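Local coordinates for protein isomerase/lactonizing enzyme (PDB 1RVK) that is of unknown function but, as an enolase-superfamily member with a bound magnesium ion, probably abstracts a proton next to a substrate carboxylate, at residues W173-P176 against A180-V183; G135-G140 against G145-P150; T290-T295 against L316-A321. One frame throughout, in Å; residues are numbered along the deposited sequence.

Contact 1 of 3, residues W173-P176 against A180-V183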
loop_
_atom_site.group_PDB
_atom_site.type_symbol
_atom_site.label_atom_id
_atom_site.label_comp_id
_atom_site.label_asym_id
_atom_site.label_seq_id
_atom_site.Cartn_x
_atom_site.Cartn_y
_atom_site.Cartn_z
ATOM N N TRP A 173 5.682 3.541 -17.515
ATOM C CA TRP A 173 6.229 4.901 -17.564
ATOM C C TRP A 173 5.246 6.048 -17.362
ATOM O O TRP A 173 4.169 6.080 -17.960
ATOM C CB TRP A 173 6.969 5.106 -18.885
ATOM C CG TRP A 173 8.104 4.150 -19.083
ATOM C CD1 TRP A 173 9.394 4.301 -18.652
ATOM C CD2 TRP A 173 8.051 2.893 -19.764
ATOM N NE1 TRP A 173 10.148 3.212 -19.026
ATOM C CE2 TRP A 173 9.348 2.332 -19.708
ATOM C CE3 TRP A 173 7.033 2.183 -20.417
ATOM C CZ2 TRP A 173 9.656 1.093 -20.280
ATOM C CZ3 TRP A 173 7.339 0.947 -20.988
ATOM C CH2 TRP A 173 8.642 0.417 -20.914
HETATM N N MSE A 174 5.650 7.006 -16.532
HETATM C CA MSE A 174 4.824 8.166 -16.228
HETATM C C MSE A 174 5.680 9.426 -16.132
HETATM O O MSE A 174 6.859 9.360 -15.782
HETATM C CB MSE A 174 4.105 7.948 -14.892
HETATM C CG MSE A 174 3.302 6.658 -14.817
HETATM SE SE MSE A 174 2.408 6.461 -13.114
HETATM C CE MSE A 174 2.180 4.546 -13.128
ATOM N N PRO A 175 5.104 10.594 -16.455
ATOM C CA PRO A 175 5.934 11.798 -16.343
ATOM C C PRO A 175 6.364 11.934 -14.878
ATOM O O PRO A 175 5.697 11.417 -13.982
ATOM C CB PRO A 175 4.996 12.914 -16.805
ATOM C CG PRO A 175 3.624 12.363 -16.536
ATOM C CD PRO A 175 3.752 10.918 -16.934
ATOM N N PRO A 176 7.463 12.654 -14.608
ATOM C CA PRO A 176 8.339 13.384 -15.527
ATOM C C PRO A 176 9.219 12.617 -16.522
ATOM O O PRO A 176 10.156 13.197 -17.070
ATOM C CB PRO A 176 9.160 14.260 -14.583
ATOM C CG PRO A 176 9.299 13.396 -13.383
ATOM C CD PRO A 176 7.903 12.844 -13.214
ATOM N N ALA A 180 6.913 10.102 -21.623
ATOM C CA ALA A 180 5.696 9.521 -21.052
ATOM C C ALA A 180 4.496 10.466 -20.965
ATOM O O ALA A 180 4.653 11.682 -20.856
ATOM C CB ALA A 180 6.008 8.949 -19.668
ATOM N N PRO A 181 3.274 9.907 -21.008
ATOM C CA PRO A 181 3.010 8.470 -21.144
ATOM C C PRO A 181 2.817 8.070 -22.602
ATOM O O PRO A 181 2.567 8.918 -23.459
ATOM C CB PRO A 181 1.740 8.287 -20.331
ATOM C CG PRO A 181 0.974 9.531 -20.690
ATOM C CD PRO A 181 2.039 10.630 -20.644
ATOM N N ASP A 182 2.924 6.776 -22.880
ATOM C CA ASP A 182 2.749 6.269 -24.238
ATOM C C ASP A 182 2.109 4.882 -24.167
ATOM O O ASP A 182 2.745 3.922 -23.729
ATOM C CB ASP A 182 4.109 6.190 -24.944
ATOM C CG ASP A 182 3.985 5.880 -26.422
ATOM O OD1 ASP A 182 3.346 4.868 -26.774
ATOM O OD2 ASP A 182 4.535 6.648 -27.236
ATOM N N VAL A 183 0.848 4.785 -24.584
ATOM C CA VAL A 183 0.126 3.518 -24.547
ATOM C C VAL A 183 0.853 2.402 -25.285
ATOM O O VAL A 183 0.893 1.269 -24.816
ATOM C CB VAL A 183 -1.295 3.659 -25.142
ATOM C CG1 VAL A 183 -1.957 2.289 -25.255
ATOM C CG2 VAL A 183 -2.132 4.571 -24.258
HETATM O O HOH W 1 4.143 5.268 -20.631
#
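Apolar contact carries most of this meeting of residues 173-176 and 180-183, with the methyl group of Ala180 laid against the backbone of Trp173 to Pro175. Ala180 CB lies 3.6 Å from Met174 C, over a peptide unit and not against a side-chain end. The same methyl meets Trp173 CB at 4.0 Å and touches the proline ring at Pro175 CD, 4.1 Å away. With its CG anti to the carbonyl carbon (chi1 -60°), Trp173 brings, of its side chain, CB to Ala180; the indole runs off to meet the rings of Tyr153, edge-to-face, and Trp179. The two proline rings approach through Pro175 CD and Pro181 CD, 4.1 Å apart. Pro176 and Pro181 both follow cis peptide bonds, which bend the two arms of the loop sharply.

The polar link runs through water. A water 3.0 Å from Asp182 N accepts that N-H and also sits 2.8 Å from Trp173 O, joining the arms where no direct hydrogen bond does. Asp182 is the N-cap of helix 183-197, its OD1 accepting the N-H of Met185.

Met174 turns its selenium-bearing chain from Ala180 toward His24, and that chain comes to about 7 Å from the magnesium ion. The loop after strand 167-171 is thus shaped by methyl-to-backbone contact and cis prolines, with a bridging water between its arms and Asp182 starting the helix.

Contact 2 of 3, residues G135-G140 against G145-P150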
loop_
_atom_site.group_PDB
_atom_site.type_symbol
_atom_site.label_atom_id
_atom_site.label_comp_id
_atom_site.label_asym_id
_atom_site.label_seq_id
_atom_site.Cartn_x
_atom_site.Cartn_y
_atom_site.Cartn_z
ATOM N N GLY A 135 5.066 -9.584 -7.131
ATOM C CA GLY A 135 6.172 -8.646 -7.154
ATOM C C GLY A 135 5.683 -7.399 -7.857
ATOM O O GLY A 135 5.401 -7.436 -9.051
ATOM N N SER A 136 5.579 -6.302 -7.112
ATOM C CA SER A 136 5.097 -5.034 -7.652
ATOM C C SER A 136 6.287 -4.200 -8.122
ATOM O O SER A 136 7.041 -3.665 -7.309
ATOM C CB SER A 136 4.311 -4.293 -6.564
ATOM O OG SER A 136 3.365 -3.399 -7.120
ATOM N N ILE A 137 6.441 -4.092 -9.438
ATOM C CA ILE A 137 7.555 -3.363 -10.043
ATOM C C ILE A 137 7.390 -1.845 -10.066
ATOM O O ILE A 137 6.324 -1.330 -10.411
ATOM C CB ILE A 137 7.792 -3.847 -11.488
ATOM C CG1 ILE A 137 7.985 -5.365 -11.499
ATOM C CG2 ILE A 137 9.022 -3.165 -12.073
ATOM C CD1 ILE A 137 8.076 -5.964 -12.890
HETATM N N MSE A 138 8.455 -1.133 -9.702
HETATM C CA MSE A 138 8.445 0.333 -9.697
HETATM C C MSE A 138 8.085 0.921 -11.055
HETATM O O MSE A 138 8.215 0.259 -12.090
HETATM C CB MSE A 138 9.819 0.892 -9.315
HETATM C CG MSE A 138 10.214 0.745 -7.864
HETATM SE SE MSE A 138 11.798 1.815 -7.479
HETATM C CE MSE A 138 11.693 1.791 -5.553
ATOM N N CYS A 139 7.649 2.177 -11.043
ATOM C CA CYS A 139 7.307 2.887 -12.269
ATOM C C CYS A 139 8.529 2.879 -13.177
ATOM O O CYS A 139 9.661 2.775 -12.704
ATOM C CB CYS A 139 6.928 4.338 -11.963
ATOM S SG CYS A 139 5.392 4.534 -11.040
ATOM N N GLY A 140 8.299 2.999 -14.478
ATOM C CA GLY A 140 9.406 3.004 -15.418
ATOM C C GLY A 140 10.332 4.197 -15.266
ATOM O O GLY A 140 9.964 5.225 -14.694
ATOM N N GLY A 145 19.457 -0.364 -18.356
ATOM C CA GLY A 145 19.472 -1.626 -17.636
ATOM C C GLY A 145 18.487 -1.690 -16.480
ATOM O O GLY A 145 18.334 -2.732 -15.844
ATOM N N GLY A 146 17.817 -0.574 -16.202
ATOM C CA GLY A 146 16.847 -0.544 -15.120
ATOM C C GLY A 146 15.472 -0.915 -15.641
ATOM O O GLY A 146 15.168 -2.092 -15.817
ATOM N N LEU A 147 14.639 0.097 -15.875
ATOM C CA LEU A 147 13.295 -0.104 -16.409
ATOM C C LEU A 147 13.093 0.950 -17.495
ATOM O O LEU A 147 12.085 1.652 -17.530
ATOM C CB LEU A 147 12.249 0.054 -15.298
ATOM C CG LEU A 147 12.305 -1.020 -14.202
ATOM C CD1 LEU A 147 11.325 -0.683 -13.088
ATOM C CD2 LEU A 147 11.985 -2.384 -14.802
ATOM N N ALA A 148 14.070 1.042 -18.392
ATOM C CA ALA A 148 14.035 2.029 -19.468
ATOM C C ALA A 148 13.354 1.546 -20.739
ATOM O O ALA A 148 12.819 2.347 -21.502
ATOM C CB ALA A 148 15.451 2.476 -19.796
ATOM N N THR A 149 13.371 0.239 -20.966
ATOM C CA THR A 149 12.782 -0.324 -22.174
ATOM C C THR A 149 11.836 -1.481 -21.890
ATOM O O THR A 149 11.819 -2.031 -20.789
ATOM C CB THR A 149 13.878 -0.866 -23.102
ATOM O OG1 THR A 149 14.423 -2.061 -22.529
ATOM C CG2 THR A 149 14.999 0.151 -23.264
ATOM N N PRO A 150 11.027 -1.864 -22.891
ATOM C CA PRO A 150 10.099 -2.980 -22.699
ATOM C C PRO A 150 10.892 -4.229 -22.331
ATOM O O PRO A 150 10.480 -5.018 -21.482
ATOM C CB PRO A 150 9.425 -3.100 -24.065
ATOM C CG PRO A 150 9.350 -1.671 -24.507
ATOM C CD PRO A 150 10.740 -1.154 -24.152
#
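The carbonyl oxygen of Leu147 faces Gly140, whose CA comes within 3.7 Å, and it also accepts a weak hydrogen bond from the indole NE1 of Trp173. The amide at the other end of the residue is held too: Leu147 N bonds to Asp141 OD1, in the loop between the two segments. Both backbone polar groups of this buried leucine therefore have partners, though no hydrogen bond spans residues 135-140 and 145-150 directly.

What does span them is the leucine side chain. With CG beside its backbone N (chi1 -66°), Leu147 drives CD1 into the bend where strand 130-137 gives way to loop. There Leu147 CD1 meets the branch methyl of Ile137, CG2, at 3.5 Å, and lies 3.4 Å from Met138 O. The second methyl follows less closely, Leu147 CD2 being 4.1 Å from Ile137 CG2. The isoleucine and leucine chains run at a slant to one another, and it is the CG2 branch of Ile137, anti to the backbone N, that reaches the leucine. Nearer the loop, Leu147 CB rests 4.1 Å from Gly140 CA.

Tyr153 touches both Ile137 and Leu147, and Thr149 OG1 caps helix 150-163 through Asp152 N. This is the beta-to-alpha loop from strand 130-137 to that helix in the barrel, with the Cys139 side chain about 8 Å from the magnesium ion. Leu147 fills the angle between strand end and Tyr153, while its buried peptide groups are paid for by hydrogen bonds to Asp141 and, weakly, Trp173.

Contact 3 of 3, residues T290-T295 against L316-A321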
loop_
_atom_site.group_PDB
_atom_site.type_symbol
_atom_site.label_atom_id
_atom_site.label_comp_id
_atom_site.label_asym_id
_atom_site.label_seq_id
_atom_site.Cartn_x
_atom_site.Cartn_y
_atom_site.Cartn_z
ATOM N N THR A 290 -8.647 -0.179 10.700
ATOM C CA THR A 290 -10.074 -0.252 11.001
ATOM C C THR A 290 -10.936 -0.059 9.743
ATOM O O THR A 290 -11.746 -0.922 9.411
ATOM C CB THR A 290 -10.449 0.766 12.091
ATOM O OG1 THR A 290 -9.644 0.518 13.254
ATOM C CG2 THR A 290 -11.921 0.634 12.470
ATOM N N PRO A 291 -10.770 1.064 9.022
ATOM C CA PRO A 291 -11.593 1.233 7.816
ATOM C C PRO A 291 -11.219 0.263 6.692
ATOM O O PRO A 291 -12.050 -0.063 5.845
ATOM C CB PRO A 291 -11.366 2.702 7.441
ATOM C CG PRO A 291 -9.997 2.993 7.996
ATOM C CD PRO A 291 -10.039 2.303 9.335
ATOM N N ALA A 292 -9.975 -0.208 6.679
ATOM C CA ALA A 292 -9.559 -1.157 5.646
ATOM C C ALA A 292 -10.353 -2.446 5.839
ATOM O O ALA A 292 -10.831 -3.047 4.875
ATOM C CB ALA A 292 -8.059 -1.436 5.745
ATOM N N LEU A 293 -10.495 -2.872 7.089
ATOM C CA LEU A 293 -11.253 -4.082 7.378
ATOM C C LEU A 293 -12.702 -3.892 6.946
ATOM O O LEU A 293 -13.321 -4.817 6.423
ATOM C CB LEU A 293 -11.183 -4.422 8.873
ATOM C CG LEU A 293 -9.936 -5.182 9.347
ATOM C CD1 LEU A 293 -9.957 -6.598 8.799
ATOM C CD2 LEU A 293 -8.684 -4.479 8.888
ATOM N N LYS A 294 -13.244 -2.694 7.155
ATOM C CA LYS A 294 -14.620 -2.431 6.746
ATOM C C LYS A 294 -14.767 -2.584 5.236
ATOM O O LYS A 294 -15.762 -3.129 4.760
ATOM C CB LYS A 294 -15.054 -1.024 7.170
ATOM C CG LYS A 294 -15.167 -0.860 8.676
ATOM C CD LYS A 294 -15.612 0.535 9.044
ATOM C CE LYS A 294 -15.743 0.671 10.558
ATOM N NZ LYS A 294 -16.086 2.060 10.939
ATOM N N THR A 295 -13.780 -2.109 4.479
ATOM C CA THR A 295 -13.838 -2.227 3.026
ATOM C C THR A 295 -13.732 -3.693 2.591
ATOM O O THR A 295 -14.330 -4.090 1.593
ATOM C CB THR A 295 -12.711 -1.413 2.335
ATOM O OG1 THR A 295 -11.434 -1.974 2.664
ATOM C CG2 THR A 295 -12.748 0.037 2.788
ATOM N N LEU A 316 -0.152 -6.133 5.538
ATOM C CA LEU A 316 -0.024 -7.584 5.609
ATOM C C LEU A 316 -1.017 -8.170 6.613
ATOM O O LEU A 316 -1.608 -9.225 6.374
ATOM C CB LEU A 316 1.405 -7.980 6.007
ATOM C CG LEU A 316 1.694 -9.479 6.132
ATOM C CD1 LEU A 316 1.367 -10.186 4.826
ATOM C CD2 LEU A 316 3.159 -9.692 6.500
ATOM N N HIS A 317 -1.205 -7.489 7.740
ATOM C CA HIS A 317 -2.128 -7.991 8.749
ATOM C C HIS A 317 -3.576 -7.971 8.267
ATOM O O HIS A 317 -4.360 -8.852 8.620
ATOM C CB HIS A 317 -1.962 -7.204 10.049
ATOM C CG HIS A 317 -0.786 -7.650 10.864
ATOM N ND1 HIS A 317 -0.886 -8.611 11.847
ATOM C CD2 HIS A 317 0.526 -7.323 10.790
ATOM C CE1 HIS A 317 0.313 -8.858 12.343
ATOM N NE2 HIS A 317 1.188 -8.091 11.719
ATOM N N VAL A 318 -3.932 -6.978 7.458
ATOM C CA VAL A 318 -5.292 -6.914 6.929
ATOM C C VAL A 318 -5.485 -8.108 5.992
ATOM O O VAL A 318 -6.508 -8.790 6.039
ATOM C CB VAL A 318 -5.536 -5.598 6.147
ATOM C CG1 VAL A 318 -6.892 -5.644 5.443
ATOM C CG2 VAL A 318 -5.504 -4.415 7.112
ATOM N N VAL A 319 -4.490 -8.365 5.150
ATOM C CA VAL A 319 -4.566 -9.483 4.214
ATOM C C VAL A 319 -4.650 -10.833 4.941
ATOM O O VAL A 319 -5.396 -11.721 4.535
ATOM C CB VAL A 319 -3.346 -9.489 3.263
ATOM C CG1 VAL A 319 -3.338 -10.761 2.411
ATOM C CG2 VAL A 319 -3.386 -8.256 2.364
ATOM N N ALA A 320 -3.890 -10.982 6.021
ATOM C CA ALA A 320 -3.883 -12.230 6.779
ATOM C C ALA A 320 -5.185 -12.470 7.540
ATOM O O ALA A 320 -5.548 -13.614 7.834
ATOM C CB ALA A 320 -2.704 -12.237 7.747
ATOM N N ALA A 321 -5.894 -11.391 7.851
ATOM C CA ALA A 321 -7.140 -11.489 8.598
ATOM C C ALA A 321 -8.371 -11.692 7.720
ATOM O O ALA A 321 -9.466 -11.922 8.234
ATOM C CB ALA A 321 -7.321 -10.240 9.455
#
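Val318 presents both its methyls to Leu293, and the closest touch is between Val318 CG2 and Leu293 CD2 at 3.6 Å. The other valine methyl, CG1, is 4.1 Å from the same Leu293 CD2, which is therefore placed against the fork of the branched side chain. Ala292 closes the first shell, its CB 4.2 Å from Val318 CG2. The leucine and valine chains run past one another in opposing senses, each reaching toward the neighbouring helix.

Torsions set this up. Leu293 has its CB pointing aside from residues 316-321, but with CG beside the backbone N (chi1 -83°) the branch turns back across the gap. Val318 points its CB toward residues 290-295 and places CG2 beside its own N. Leu293 CA and Val318 CA are 6.6 Å apart, a near approach consistent with the small side chain of Ala292 beside them.

Further out, Ile124 and Thr322 touch Leu293, while Val283 touches Val318 and Val286 touches Ala292. Thr295 OG1 hydrogen-bonds to Ala292 O, with the hydroxyl tilted 21° from that carbonyl's plane, and also pairs with Thr281 OG1 on strand 278-281. On the far flank Lys294 forms a salt bridge with Glu79 and Thr290 OG1 bonds to Asp105, on helices 78-89 and 98-116 of the N-terminal domain. Helices 289-301 and 313-321 come before and after strand 306-308, and their apolar side-by-side packing is that of successive outer helices in the modified TIM barrel of the enolase superfamily.

In the fold
From the N terminus the chain first builds the antiparallel sheet of strands 3-15, 30-42 and 47-52, then helices 59-70 to 120-124, and enters the barrel at strand 130-137. Contact 2 closes the loop from that strand to helix 150-163. Contact 1 closes the next such loop, between strand 167-171 and helix 183-197; the centres of contacts 1 and 2 are 12 Å apart, and they touch through the indole of Trp173. Both lie near the magnesium ion held by Asp206, Glu232 and Glu258. Contact 3, across the chain's centre, closes over strand 306-308 and joins helices 289-301 and 313-321. All three are in series, neither nested nor crossed.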